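Major extracellular endoglucanase (Xanthomonas campestris pv. campestris, PDB 4TUF) catalyses the endohydrolysis of 1,4-beta-D-glucosidic linkages in cellulose, lichenin and cereal beta-D-glucans, the chain described here being its TIM-barrel catalytic domain. Local coordinates at residues H35-R40 with S78-L83; V57-C62 with K94-F99; S68-A73 with L86-I91; E98-G103 with N145-L150; V139-K144 with L185-K190. All blocks are in the same frame, centred on the assembly; numbering follows the deposited sequence.

All five contacts lie within the glycosyl hydrolase family 5 TIM barrel. Contact 1 joins the loops that follow strands 16-23 and 56-61; contact 3, about 14 Å off between centres, joins the second of these loops to the start of helix 88-102. Contact 2 lays the middle of that helix on strand 56-61, and contact 4 ties its end to the loop before strand 149-153. Contact 5, about 30 Å from contact 1 between centres, pairs helices 129-143 and 173-187. Along the chain contact 3 nests inside contact 2, while 1 crosses 2 and 4 crosses 5. Contact 2 touches all the others, through Lys94 (contacts 1 and 3) and Ile96 (4 and 5), making one connected layer.

Contact 1: H35-R40 with S78-L83; sequences HGLWAR and SRNADL. With 2HP (dihydrogenphosphate ion), chain E.
Asn80 and Arg79 supply the polar links, both reaching backbone carbonyls of the 35-40 loop. The carboxamide ND2 of Asn80 donates to Arg40 O over 3.2 Å, with an N-H...O angle of 159° and the acceptor close to the amide plane. Asparagine suits the place because it offers both a donor and an acceptor: ND2 also bonds to Asp76 O, while OD1 takes the N-H of Trp42 at the start of helix 42-51. Arg79 runs out extended from CG to NE, and its NE makes only a weak bond to Trp38 O, at 3.3 Å and a bent 123°. Its main partner is Asp76, by a salt bridge. Ala39 O lies 3.3 Å above the guanidinium plane of Arg79, toward the rim. These carbonyls are presented by a tight turn in which Gly36 O accepts from the N-H groups of both Ala39 and Arg40; the positive phi of Gly36 favours glycine.

Apolar packing comes from Leu37 and Leu83, which meet CD1 to CD1 at 3.8 Å, their side chains crossing at about a right angle beside Trp42.

Beyond them Asp82 OD2 approaches a phosphate, 3.3 Å from its O2. The segments follow strands 16-23 and 56-61, neighbours in parallel, and their meeting is one between successive beta-alpha loops at the C-terminal end of a TIM barrel, here away from the annotated catalytic residues.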
# COMPACT_ATOMS: atom_id res chain seq x y z
N HIS A 35 6.24 8.78 -10.97
CA HIS A 35 6.22 8.61 -12.42
C HIS A 35 5.32 9.60 -13.15
O HIS A 35 4.39 10.16 -12.56
CB HIS A 35 5.77 7.19 -12.78
CG HIS A 35 6.87 6.18 -12.71
ND1 HIS A 35 6.63 4.84 -12.46
CD2 HIS A 35 8.21 6.30 -12.87
CE1 HIS A 35 7.78 4.18 -12.47
NE2 HIS A 35 8.75 5.04 -12.71
N GLY A 36 5.60 9.80 -14.43
CA GLY A 36 4.75 10.60 -15.29
C GLY A 36 5.19 12.04 -15.46
O GLY A 36 4.55 12.82 -16.16
N LEU A 37 6.30 12.39 -14.82
CA LEU A 37 6.78 13.76 -14.90
C LEU A 37 7.51 14.00 -16.22
O LEU A 37 8.12 15.06 -16.42
CB LEU A 37 7.68 14.09 -13.71
CG LEU A 37 7.03 13.86 -12.34
CD1 LEU A 37 7.79 14.55 -11.22
CD2 LEU A 37 5.56 14.29 -12.34
N TRP A 38 7.46 13.03 -17.12
CA TRP A 38 7.87 13.26 -18.51
C TRP A 38 6.67 13.75 -19.32
O TRP A 38 6.83 14.37 -20.36
CB TRP A 38 8.45 11.99 -19.14
CG TRP A 38 7.57 10.78 -19.04
CD1 TRP A 38 6.59 10.40 -19.91
CD2 TRP A 38 7.59 9.79 -18.00
NE1 TRP A 38 6.00 9.24 -19.48
CE2 TRP A 38 6.59 8.84 -18.31
CE3 TRP A 38 8.35 9.62 -16.84
CZ2 TRP A 38 6.34 7.74 -17.50
CZ3 TRP A 38 8.09 8.52 -16.03
CH2 TRP A 38 7.09 7.59 -16.37
N ALA A 39 5.48 13.48 -18.81
CA ALA A 39 4.25 13.77 -19.54
C ALA A 39 3.40 14.84 -18.86
O ALA A 39 2.62 15.53 -19.51
CB ALA A 39 3.44 12.50 -19.72
N ARG A 40 3.55 14.97 -17.54
CA ARG A 40 2.69 15.84 -16.75
C ARG A 40 3.46 16.71 -15.75
O ARG A 40 4.61 16.42 -15.42
CB ARG A 40 1.66 15.00 -15.98
CG ARG A 40 0.80 14.09 -16.84
CD ARG A 40 -0.25 14.87 -17.61
NE ARG A 40 -1.07 15.72 -16.75
CZ ARG A 40 -2.04 15.28 -15.96
NH1 ARG A 40 -2.33 13.99 -15.91
NH2 ARG A 40 -2.73 16.13 -15.21
N SER A 78 10.68 21.05 -18.36
CA SER A 78 9.88 22.09 -19.01
C SER A 78 8.51 22.17 -18.36
O SER A 78 7.94 23.25 -18.22
CB SER A 78 9.73 21.82 -20.51
OG SER A 78 10.99 21.53 -21.10
N ARG A 79 8.00 21.00 -17.96
CA ARG A 79 6.71 20.90 -17.31
C ARG A 79 6.84 20.95 -15.79
O ARG A 79 5.85 21.06 -15.08
CB ARG A 79 6.00 19.60 -17.70
CG ARG A 79 6.04 19.27 -19.17
CD ARG A 79 5.52 17.86 -19.38
NE ARG A 79 5.63 17.43 -20.77
CZ ARG A 79 4.72 17.67 -21.70
NH1 ARG A 79 3.63 18.37 -21.38
NH2 ARG A 79 4.89 17.24 -22.94
N ASN A 80 8.08 20.83 -15.31
CA ASN A 80 8.34 20.76 -13.88
C ASN A 80 9.52 21.65 -13.48
O ASN A 80 10.51 21.16 -12.94
CB ASN A 80 8.60 19.31 -13.46
CG ASN A 80 7.41 18.41 -13.73
OD1 ASN A 80 6.49 18.32 -12.92
ND2 ASN A 80 7.43 17.72 -14.87
N ALA A 81 9.39 22.95 -13.73
CA ALA A 81 10.48 23.89 -13.55
C ALA A 81 10.92 24.02 -12.09
O ALA A 81 12.09 24.27 -11.81
CB ALA A 81 10.09 25.25 -14.09
N ASP A 82 9.99 23.85 -11.17
CA ASP A 82 10.31 24.05 -9.76
C ASP A 82 10.99 22.83 -9.13
O ASP A 82 11.29 22.84 -7.94
CB ASP A 82 9.04 24.41 -8.98
CG ASP A 82 8.01 23.30 -8.99
OD1 ASP A 82 8.07 22.44 -9.89
OD2 ASP A 82 7.14 23.29 -8.10
N LEU A 83 11.25 21.79 -9.93
CA LEU A 83 11.98 20.62 -9.43
C LEU A 83 13.42 20.60 -9.94
O LEU A 83 14.22 19.75 -9.51
CB LEU A 83 11.28 19.33 -9.83
CG LEU A 83 9.85 19.10 -9.36
CD1 LEU A 83 9.40 17.71 -9.78
CD2 LEU A 83 9.74 19.28 -7.85
P 2HP E . 6.79 26.08 -5.90
O1 2HP E . 6.63 27.32 -5.06
O2 2HP E . 6.21 26.30 -7.27
O3 2HP E . 8.26 25.75 -6.02
O4 2HP E . 6.06 24.93 -5.23

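Contact 2: V57-C62 with K94-F99; sequences VRLPFC and KVIAEF. With 2HP (dihydrogenphosphate ion), chain E.
Val57 and Leu59 pack against Phe99 and its helical neighbours, the strand-on-helix layer of a TIM-barrel beta-alpha unit. Strand 57-61 and helix 94-99 run nearly antiparallel (173°) with axes 11.5 Å apart. Val57 covers one face of the Phe99 ring: its CG1 makes an off-centre CH-pi contact, 4.3 Å from the ring centroid, and its CG2 lies 3.9 Å from CE1 of the same ring. A beta-branched valine suits the strand and spreads two methyls over the aromatic surface. Leu59 comes instead to the edge of the Phe99 ring, near its plane, with CD1. That same methyl touches CG1 of Ile96 at 4.0 Å and is more loosely placed against Val95, so one branch of a leucine serves three helix residues.

The next shell fixes both partners. Val57 and Leu59 are held in the sheet by backbone bonds to strand 105-110, which completes a beta-alpha-beta crossover and adds Val106 against Phe99 and Leu108 beside Leu59 and Ile96. Helix 42-51 adds Ile46 against Phe99 and Met49 against Val57. On the strand's other side Arg58 points into the barrel, making salt bridges to Asp153, Glu196 and Glu278, the last being the nucleophile by similarity; the apolar layer therefore backs a strand that carries an active-site neighbour. At the helix's outer surface, Lys94 extends toward a phosphate with its chain turned at chi4 (65°), leaving NZ 3.4 Å from phosphate O3.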
# COMPACT_ATOMS: atom_id res chain seq x y z
N VAL A 57 -3.28 8.74 -0.28
CA VAL A 57 -2.25 8.28 -1.20
C VAL A 57 -1.26 7.36 -0.48
O VAL A 57 -0.82 7.66 0.63
CB VAL A 57 -1.52 9.48 -1.85
CG1 VAL A 57 -0.05 9.18 -2.08
CG2 VAL A 57 -2.20 9.88 -3.15
N ARG A 58 -0.92 6.25 -1.12
CA ARG A 58 0.13 5.37 -0.62
C ARG A 58 1.39 5.58 -1.45
O ARG A 58 1.38 5.37 -2.66
CB ARG A 58 -0.33 3.91 -0.68
CG ARG A 58 0.61 2.89 -0.03
CD ARG A 58 -0.06 1.53 -0.02
NE ARG A 58 0.75 0.46 0.57
CZ ARG A 58 1.49 -0.39 -0.13
NH1 ARG A 58 1.55 -0.29 -1.45
NH2 ARG A 58 2.18 -1.34 0.49
N LEU A 59 2.47 6.02 -0.80
CA LEU A 59 3.72 6.37 -1.49
C LEU A 59 4.84 5.35 -1.30
O LEU A 59 5.52 5.36 -0.28
CB LEU A 59 4.23 7.73 -1.01
CG LEU A 59 3.86 8.98 -1.79
CD1 LEU A 59 4.67 10.16 -1.28
CD2 LEU A 59 4.10 8.77 -3.28
N PRO A 60 5.03 4.46 -2.29
CA PRO A 60 6.22 3.61 -2.24
C PRO A 60 7.51 4.42 -2.30
O PRO A 60 7.58 5.43 -2.99
CB PRO A 60 6.06 2.73 -3.49
CG PRO A 60 4.58 2.71 -3.76
CD PRO A 60 4.09 4.07 -3.35
N PHE A 61 8.53 3.99 -1.56
CA PHE A 61 9.86 4.58 -1.65
C PHE A 61 10.91 3.49 -1.48
O PHE A 61 10.59 2.35 -1.15
CB PHE A 61 10.04 5.68 -0.60
CG PHE A 61 10.08 5.16 0.82
CD1 PHE A 61 11.28 4.77 1.40
CD2 PHE A 61 8.92 5.05 1.56
CE1 PHE A 61 11.32 4.28 2.70
CE2 PHE A 61 8.94 4.56 2.85
CZ PHE A 61 10.15 4.18 3.43
N CYS A 62 12.17 3.84 -1.70
CA CYS A 62 13.28 2.91 -1.51
C CYS A 62 14.37 3.65 -0.76
O CYS A 62 14.36 4.87 -0.72
CB CYS A 62 13.78 2.38 -2.86
SG CYS A 62 14.51 3.64 -3.94
N LYS A 94 8.99 17.82 -1.13
CA LYS A 94 8.07 18.75 -1.78
C LYS A 94 6.72 18.11 -2.13
O LYS A 94 5.68 18.77 -2.09
CB LYS A 94 8.72 19.31 -3.04
CG LYS A 94 8.19 20.66 -3.47
CD LYS A 94 9.05 21.25 -4.57
CE LYS A 94 8.71 22.71 -4.80
NZ LYS A 94 9.04 23.54 -3.60
N VAL A 95 6.74 16.82 -2.48
CA VAL A 95 5.51 16.12 -2.84
C VAL A 95 4.63 15.86 -1.61
O VAL A 95 3.42 16.08 -1.64
CB VAL A 95 5.81 14.78 -3.55
CG1 VAL A 95 4.54 13.96 -3.68
CG2 VAL A 95 6.41 15.04 -4.92
N ILE A 96 5.25 15.39 -0.53
CA ILE A 96 4.54 15.15 0.72
C ILE A 96 3.96 16.46 1.26
O ILE A 96 2.85 16.49 1.81
CB ILE A 96 5.46 14.48 1.76
CG1 ILE A 96 5.65 13.01 1.39
CG2 ILE A 96 4.88 14.58 3.16
CD1 ILE A 96 6.87 12.38 2.01
N ALA A 97 4.70 17.55 1.08
CA ALA A 97 4.25 18.87 1.50
C ALA A 97 3.03 19.32 0.70
O ALA A 97 2.17 20.03 1.21
CB ALA A 97 5.38 19.89 1.38
N GLU A 98 2.96 18.89 -0.56
CA GLU A 98 1.86 19.27 -1.44
C GLU A 98 0.58 18.52 -1.08
O GLU A 98 -0.49 19.11 -0.99
CB GLU A 98 2.21 19.02 -2.91
CG GLU A 98 1.05 19.23 -3.87
CD GLU A 98 0.59 20.68 -3.95
OE1 GLU A 98 1.33 21.57 -3.47
OE2 GLU A 98 -0.51 20.92 -4.49
N PHE A 99 0.71 17.20 -0.89
CA PHE A 99 -0.40 16.40 -0.38
C PHE A 99 -0.93 16.98 0.92
O PHE A 99 -2.14 17.06 1.14
CB PHE A 99 0.05 14.95 -0.14
CG PHE A 99 0.22 14.15 -1.40
CD1 PHE A 99 -0.77 14.14 -2.37
CD2 PHE A 99 1.37 13.41 -1.62
CE1 PHE A 99 -0.62 13.40 -3.53
CE2 PHE A 99 1.53 12.67 -2.78
CZ PHE A 99 0.54 12.67 -3.73
P 2HP E . 6.79 26.08 -5.90
O1 2HP E . 6.63 27.32 -5.06
O2 2HP E . 6.21 26.30 -7.27
O3 2HP E . 8.26 25.75 -6.02
O4 2HP E . 6.06 24.93 -5.23

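Contact 3: S68-A73 with L86-I91; sequences SDTMPA and LTSLQI
Ser88 N donates to Thr70 O over 3.0 Å, almost straight at 169°, where the 68-73 loop passes the start of helix 88-102, a helix begun by a capping box of Thr87 and Gln90. In the box Thr87 N gives to Gln90 OE1 at 3.1 Å, and the return bond from Gln90 N to Thr87 OG1 is weak.

Thr70 O is gripped twice. Ser88 N arrives nearly along the C=O axis, whereas Ser88 OG donates from above the carbonyl plane at 3.1 Å. Serine suits the first helical turn here because its OG, between the backbone N and the carbonyl carbon (chi1 65°), reaches the same oxygen as its own N-H. Thr70 OG1 is engaged with Ala64 O instead. Thr87 turns both branches toward Ser68 O: OG1 makes a weak bond, and the methyl CG2 touches at 3.4 Å.

The rest is van der Waals packing, partly against a carbonyl. Met71, bent at chi2 and chi3, brings CE to Leu86 O. Pro72, with no N-H to satisfy, lays its ring against the helix start, CD being 3.6 Å from Leu86 O, while its CG rests 3.7 Å from Ile91 CD1.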
# COMPACT_ATOMS: atom_id res chain seq x y z
N SER A 68 20.99 11.67 0.46
CA SER A 68 21.09 13.11 0.22
C SER A 68 21.35 13.49 -1.23
O SER A 68 20.77 14.46 -1.73
CB SER A 68 22.18 13.71 1.11
OG SER A 68 21.85 13.57 2.48
N ASP A 69 22.22 12.74 -1.90
CA ASP A 69 22.67 13.12 -3.23
C ASP A 69 22.15 12.22 -4.35
O ASP A 69 22.63 12.29 -5.48
CB ASP A 69 24.20 13.14 -3.26
CG ASP A 69 24.81 11.95 -2.56
OD1 ASP A 69 24.05 11.00 -2.25
OD2 ASP A 69 26.04 11.95 -2.33
N THR A 70 21.17 11.38 -4.05
CA THR A 70 20.52 10.61 -5.10
C THR A 70 19.75 11.55 -6.03
O THR A 70 18.86 12.29 -5.59
CB THR A 70 19.56 9.55 -4.52
OG1 THR A 70 20.32 8.54 -3.84
CG2 THR A 70 18.75 8.89 -5.63
N MET A 71 20.11 11.54 -7.30
CA MET A 71 19.45 12.40 -8.27
C MET A 71 18.30 11.67 -8.96
O MET A 71 18.36 10.46 -9.15
CB MET A 71 20.45 12.91 -9.31
CG MET A 71 21.51 13.86 -8.74
SD MET A 71 20.81 15.39 -8.06
CE MET A 71 20.11 16.14 -9.53
N PRO A 72 17.24 12.41 -9.31
CA PRO A 72 16.12 11.82 -10.04
C PRO A 72 16.39 11.68 -11.54
O PRO A 72 17.36 12.24 -12.05
CB PRO A 72 14.99 12.81 -9.79
CG PRO A 72 15.68 14.11 -9.65
CD PRO A 72 16.99 13.82 -8.96
N ALA A 73 15.54 10.93 -12.22
CA ALA A 73 15.64 10.78 -13.67
C ALA A 73 14.26 10.83 -14.30
O ALA A 73 13.25 10.74 -13.60
CB ALA A 73 16.34 9.48 -14.02
N LEU A 86 16.77 19.95 -7.80
CA LEU A 86 16.43 19.25 -6.57
C LEU A 86 16.91 17.81 -6.56
O LEU A 86 16.89 17.13 -7.59
CB LEU A 86 14.92 19.28 -6.33
CG LEU A 86 14.29 20.66 -6.17
CD1 LEU A 86 12.83 20.53 -5.75
CD2 LEU A 86 15.08 21.49 -5.16
N THR A 87 17.35 17.33 -5.40
CA THR A 87 17.65 15.92 -5.23
C THR A 87 16.33 15.18 -5.02
O THR A 87 15.32 15.81 -4.70
CB THR A 87 18.59 15.67 -4.03
OG1 THR A 87 17.87 15.84 -2.80
CG2 THR A 87 19.75 16.64 -4.07
N SER A 88 16.33 13.87 -5.21
CA SER A 88 15.10 13.09 -5.07
C SER A 88 14.51 13.21 -3.67
O SER A 88 13.30 13.17 -3.49
CB SER A 88 15.36 11.63 -5.42
OG SER A 88 16.25 11.03 -4.49
N LEU A 89 15.37 13.34 -2.66
CA LEU A 89 14.90 13.54 -1.30
C LEU A 89 14.11 14.84 -1.20
O LEU A 89 13.02 14.88 -0.61
CB LEU A 89 16.08 13.57 -0.32
CG LEU A 89 15.72 13.80 1.15
CD1 LEU A 89 14.71 12.76 1.63
CD2 LEU A 89 16.97 13.76 2.00
N GLN A 90 14.64 15.90 -1.80
CA GLN A 90 13.97 17.19 -1.78
C GLN A 90 12.69 17.18 -2.60
O GLN A 90 11.78 17.97 -2.35
CB GLN A 90 14.92 18.28 -2.28
CG GLN A 90 16.10 18.52 -1.36
CD GLN A 90 17.19 19.35 -2.00
OE1 GLN A 90 17.25 19.48 -3.23
NE2 GLN A 90 18.06 19.92 -1.18
N ILE A 91 12.60 16.28 -3.58
CA ILE A 91 11.38 16.17 -4.37
C ILE A 91 10.33 15.41 -3.56
O ILE A 91 9.15 15.77 -3.57
CB ILE A 91 11.64 15.48 -5.73
CG1 ILE A 91 12.59 16.33 -6.57
CG2 ILE A 91 10.34 15.27 -6.49
CD1 ILE A 91 12.87 15.76 -7.95

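Contact 4: E98-G103 with N145-L150; sequences EFNARG and NVPYVL
Tyr148 offers one ring face to Gly103: the glycine CA stands over the ring centre in a CH-pi contact, 3.7 Å from the centroid and 11° off the normal. At the edge of that ring, in its plane, lies Asn100 OD1, 3.5 Å from CD2. The Tyr148 ring also meets that of Tyr105. Glycine suits position 103 twice over. Its positive phi closes helix 88-102 in a Schellman motif, and a CB here would come near Tyr148 OH.

The polar link is made by the same Asn100 oxygen. OD1 accepts from Tyr148 N at 3.0 Å, the donor lying nearly straight out from the CG-OD1 bond. A chi1 of -177°, with CG anti to the backbone N, carries CG toward the neighbouring loop, where OD1 can meet Tyr148 N. Here the end of one barrel helix meets the loop leading into strand 149-153, at the N-terminal end of the TIM barrel, the end away from the catalytic residues.

That loop is a type I turn from Val146 to Val149, closed by Val149 N to Val146 O at 2.9 Å. Pro147 fits its second position, where the backbone phi of -52° is one proline adopts readily. Having no N-H to give, Pro147 meets Asn100 OD1 through its CD, at 3.2 Å. Val146 sets CG1 beside the same oxygen at 3.3 Å, and Pro147 O accepts from Tyr1 OH.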
# COMPACT_ATOMS: atom_id res chain seq x y z
N GLU A 98 2.96 18.89 -0.56
CA GLU A 98 1.86 19.27 -1.44
C GLU A 98 0.58 18.52 -1.08
O GLU A 98 -0.49 19.11 -0.99
CB GLU A 98 2.21 19.02 -2.91
CG GLU A 98 1.05 19.23 -3.87
CD GLU A 98 0.59 20.68 -3.95
OE1 GLU A 98 1.33 21.57 -3.47
OE2 GLU A 98 -0.51 20.92 -4.49
N PHE A 99 0.71 17.20 -0.89
CA PHE A 99 -0.40 16.40 -0.38
C PHE A 99 -0.93 16.98 0.92
O PHE A 99 -2.14 17.06 1.14
CB PHE A 99 0.05 14.95 -0.14
CG PHE A 99 0.22 14.15 -1.40
CD1 PHE A 99 -0.77 14.14 -2.37
CD2 PHE A 99 1.37 13.41 -1.62
CE1 PHE A 99 -0.62 13.40 -3.53
CE2 PHE A 99 1.53 12.67 -2.78
CZ PHE A 99 0.54 12.67 -3.73
N ASN A 100 -0.01 17.40 1.78
CA ASN A 100 -0.36 17.94 3.09
C ASN A 100 -1.14 19.24 2.98
O ASN A 100 -2.11 19.44 3.70
CB ASN A 100 0.91 18.15 3.92
CG ASN A 100 0.61 18.66 5.32
OD1 ASN A 100 0.20 17.89 6.19
ND2 ASN A 100 0.82 19.95 5.54
N ALA A 101 -0.71 20.11 2.07
CA ALA A 101 -1.36 21.40 1.87
C ALA A 101 -2.75 21.25 1.26
O ALA A 101 -3.63 22.08 1.48
CB ALA A 101 -0.50 22.30 0.99
N ARG A 102 -2.95 20.18 0.50
CA ARG A 102 -4.24 19.92 -0.12
C ARG A 102 -5.18 19.12 0.79
O ARG A 102 -6.37 18.97 0.49
CB ARG A 102 -4.06 19.18 -1.45
CG ARG A 102 -3.33 19.99 -2.49
CD ARG A 102 -3.74 19.55 -3.88
NE ARG A 102 -5.14 19.86 -4.13
CZ ARG A 102 -5.57 21.00 -4.65
NH1 ARG A 102 -4.70 21.94 -4.97
NH2 ARG A 102 -6.86 21.20 -4.84
N GLY A 103 -4.64 18.62 1.89
CA GLY A 103 -5.43 17.89 2.86
C GLY A 103 -5.60 16.44 2.45
O GLY A 103 -6.65 15.84 2.69
N ASN A 145 6.06 15.70 11.72
CA ASN A 145 5.36 16.95 11.99
C ASN A 145 4.46 17.37 10.83
O ASN A 145 3.80 18.40 10.90
CB ASN A 145 6.36 18.07 12.29
CG ASN A 145 7.04 17.90 13.64
OD1 ASN A 145 6.40 17.56 14.64
ND2 ASN A 145 8.35 18.13 13.67
N VAL A 146 4.45 16.56 9.78
CA VAL A 146 3.55 16.78 8.64
C VAL A 146 2.20 16.14 8.94
O VAL A 146 2.04 14.93 8.81
CB VAL A 146 4.14 16.20 7.33
CG1 VAL A 146 3.22 16.50 6.17
CG2 VAL A 146 5.52 16.76 7.07
N PRO A 147 1.20 16.96 9.33
CA PRO A 147 -0.06 16.50 9.92
C PRO A 147 -0.79 15.43 9.12
O PRO A 147 -1.35 14.52 9.73
CB PRO A 147 -0.91 17.77 9.99
CG PRO A 147 0.08 18.87 10.03
CD PRO A 147 1.22 18.42 9.16
N TYR A 148 -0.78 15.53 7.79
CA TYR A 148 -1.56 14.61 6.97
C TYR A 148 -0.80 13.34 6.58
O TYR A 148 -1.33 12.50 5.85
CB TYR A 148 -2.06 15.32 5.71
CG TYR A 148 -3.34 16.09 5.97
CD1 TYR A 148 -4.57 15.45 5.98
CD2 TYR A 148 -3.31 17.45 6.25
CE1 TYR A 148 -5.73 16.14 6.24
CE2 TYR A 148 -4.47 18.15 6.50
CZ TYR A 148 -5.68 17.49 6.50
OH TYR A 148 -6.84 18.18 6.76
N VAL A 149 0.43 13.19 7.07
CA VAL A 149 1.12 11.93 6.90
C VAL A 149 0.60 10.94 7.94
O VAL A 149 0.73 11.15 9.15
CB VAL A 149 2.64 12.07 7.02
CG1 VAL A 149 3.30 10.71 6.97
CG2 VAL A 149 3.14 12.94 5.90
N LEU A 150 0.01 9.86 7.44
CA LEU A 150 -0.76 8.93 8.23
C LEU A 150 0.09 7.99 9.08
O LEU A 150 -0.26 7.70 10.23
CB LEU A 150 -1.65 8.11 7.30
CG LEU A 150 -3.05 7.75 7.78
CD1 LEU A 150 -3.86 9.02 7.98
CD2 LEU A 150 -3.69 6.86 6.75

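Contact 5: V139-K144 with L185-K190; sequences VANRYK and LAVAPK
Lys144, whose CD lies 3.4 Å from Val187 O across the contact, folds back so that NZ donates to Asn141 O at 3.0 Å, in the carbonyl plane and on a lone pair. The two segments cover the C-terminal parts of helices 129-143 and 173-187, successive outer helices of the TIM barrel, and the residues that follow. Asn141 O lies near the C-terminal end of its helix; the lysine charge would suit the negative end of the helix dipole. The bend at chi4 (-48°) turns NZ back toward Asn141, where it also has a weak bond to OD1 of that residue.

Across the helices the packing is by small apolar groups. Val187 sets CG1 against CA and CB of Asn141, 3.5 Å from the CA and 3.7 Å from the CB, while its own CB faces Ala140 CB. Ala140 is small enough to let the second helix end come near, and Trp191 touches it from outside the contact. Next along the chain Ala188, which is buried, points its CB at the first segment, 4.0 Å from Ala140 CB and also 4.0 Å from Lys144 CB.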
# COMPACT_ATOMS: atom_id res chain seq x y z
N VAL A 139 12.53 8.06 8.02
CA VAL A 139 11.31 8.57 7.44
C VAL A 139 10.37 9.10 8.52
O VAL A 139 9.80 10.19 8.38
CB VAL A 139 10.62 7.48 6.62
CG1 VAL A 139 9.19 7.83 6.38
CG2 VAL A 139 11.37 7.28 5.30
N ALA A 140 10.25 8.36 9.61
CA ALA A 140 9.37 8.78 10.70
C ALA A 140 9.88 10.08 11.30
O ALA A 140 9.10 11.00 11.57
CB ALA A 140 9.28 7.69 11.76
N ASN A 141 11.19 10.17 11.48
CA ASN A 141 11.81 11.35 12.06
C ASN A 141 11.60 12.59 11.19
O ASN A 141 11.35 13.68 11.70
CB ASN A 141 13.29 11.11 12.27
CG ASN A 141 13.94 12.21 13.07
OD1 ASN A 141 13.28 12.90 13.85
ND2 ASN A 141 15.25 12.37 12.90
N ARG A 142 11.68 12.41 9.88
CA ARG A 142 11.62 13.54 8.97
C ARG A 142 10.22 14.13 8.84
O ARG A 142 10.05 15.34 8.85
CB ARG A 142 12.13 13.12 7.60
CG ARG A 142 12.46 14.26 6.69
CD ARG A 142 13.07 13.76 5.40
NE ARG A 142 13.55 14.86 4.58
CZ ARG A 142 14.78 15.35 4.65
NH1 ARG A 142 15.64 14.81 5.50
NH2 ARG A 142 15.15 16.35 3.87
N TYR A 143 9.21 13.26 8.73
CA TYR A 143 7.86 13.72 8.40
C TYR A 143 6.88 13.68 9.57
O TYR A 143 5.68 13.85 9.37
CB TYR A 143 7.31 12.89 7.24
CG TYR A 143 8.23 12.93 6.03
CD1 TYR A 143 8.44 14.12 5.34
CD2 TYR A 143 8.90 11.79 5.59
CE1 TYR A 143 9.28 14.17 4.25
CE2 TYR A 143 9.75 11.84 4.50
CZ TYR A 143 9.93 13.03 3.83
OH TYR A 143 10.77 13.09 2.74
N LYS A 144 7.38 13.48 10.79
CA LYS A 144 6.50 13.31 11.95
C LYS A 144 5.67 14.56 12.28
O LYS A 144 4.70 14.47 13.02
CB LYS A 144 7.31 12.91 13.18
CG LYS A 144 8.10 14.04 13.83
CD LYS A 144 8.93 13.52 14.99
CE LYS A 144 9.95 14.55 15.44
NZ LYS A 144 10.71 15.12 14.29
N LEU A 185 7.39 4.07 16.29
CA LEU A 185 6.59 4.73 17.33
C LEU A 185 7.46 5.43 18.37
O LEU A 185 7.00 6.31 19.10
CB LEU A 185 5.67 3.72 18.02
CG LEU A 185 4.50 3.17 17.20
CD1 LEU A 185 3.61 2.26 18.05
CD2 LEU A 185 3.68 4.30 16.59
N ALA A 186 8.73 5.06 18.44
CA ALA A 186 9.65 5.73 19.36
C ALA A 186 9.91 7.15 18.88
O ALA A 186 10.24 8.03 19.68
CB ALA A 186 10.95 4.96 19.47
N VAL A 187 9.76 7.36 17.58
CA VAL A 187 10.08 8.64 16.96
C VAL A 187 8.82 9.39 16.58
O VAL A 187 8.75 10.61 16.71
CB VAL A 187 10.94 8.45 15.70
CG1 VAL A 187 11.40 9.79 15.18
CG2 VAL A 187 12.14 7.58 16.00
N ALA A 188 7.82 8.66 16.10
CA ALA A 188 6.54 9.23 15.69
C ALA A 188 5.40 8.48 16.36
O ALA A 188 4.76 7.63 15.74
CB ALA A 188 6.41 9.18 14.17
N PRO A 189 5.13 8.78 17.64
CA PRO A 189 4.16 7.99 18.41
C PRO A 189 2.70 8.20 17.99
O PRO A 189 1.83 7.46 18.45
CB PRO A 189 4.39 8.46 19.85
CG PRO A 189 5.03 9.79 19.72
CD PRO A 189 5.84 9.76 18.47
N LYS A 190 2.45 9.18 17.13
CA LYS A 190 1.10 9.45 16.63
C LYS A 190 0.87 8.87 15.23
O LYS A 190 -0.16 9.13 14.60
CB LYS A 190 0.83 10.95 16.63
CG LYS A 190 0.64 11.53 18.02
CD LYS A 190 0.69 13.05 18.03
CE LYS A 190 -0.32 13.63 17.07
NZ LYS A 190 -0.40 15.12 17.17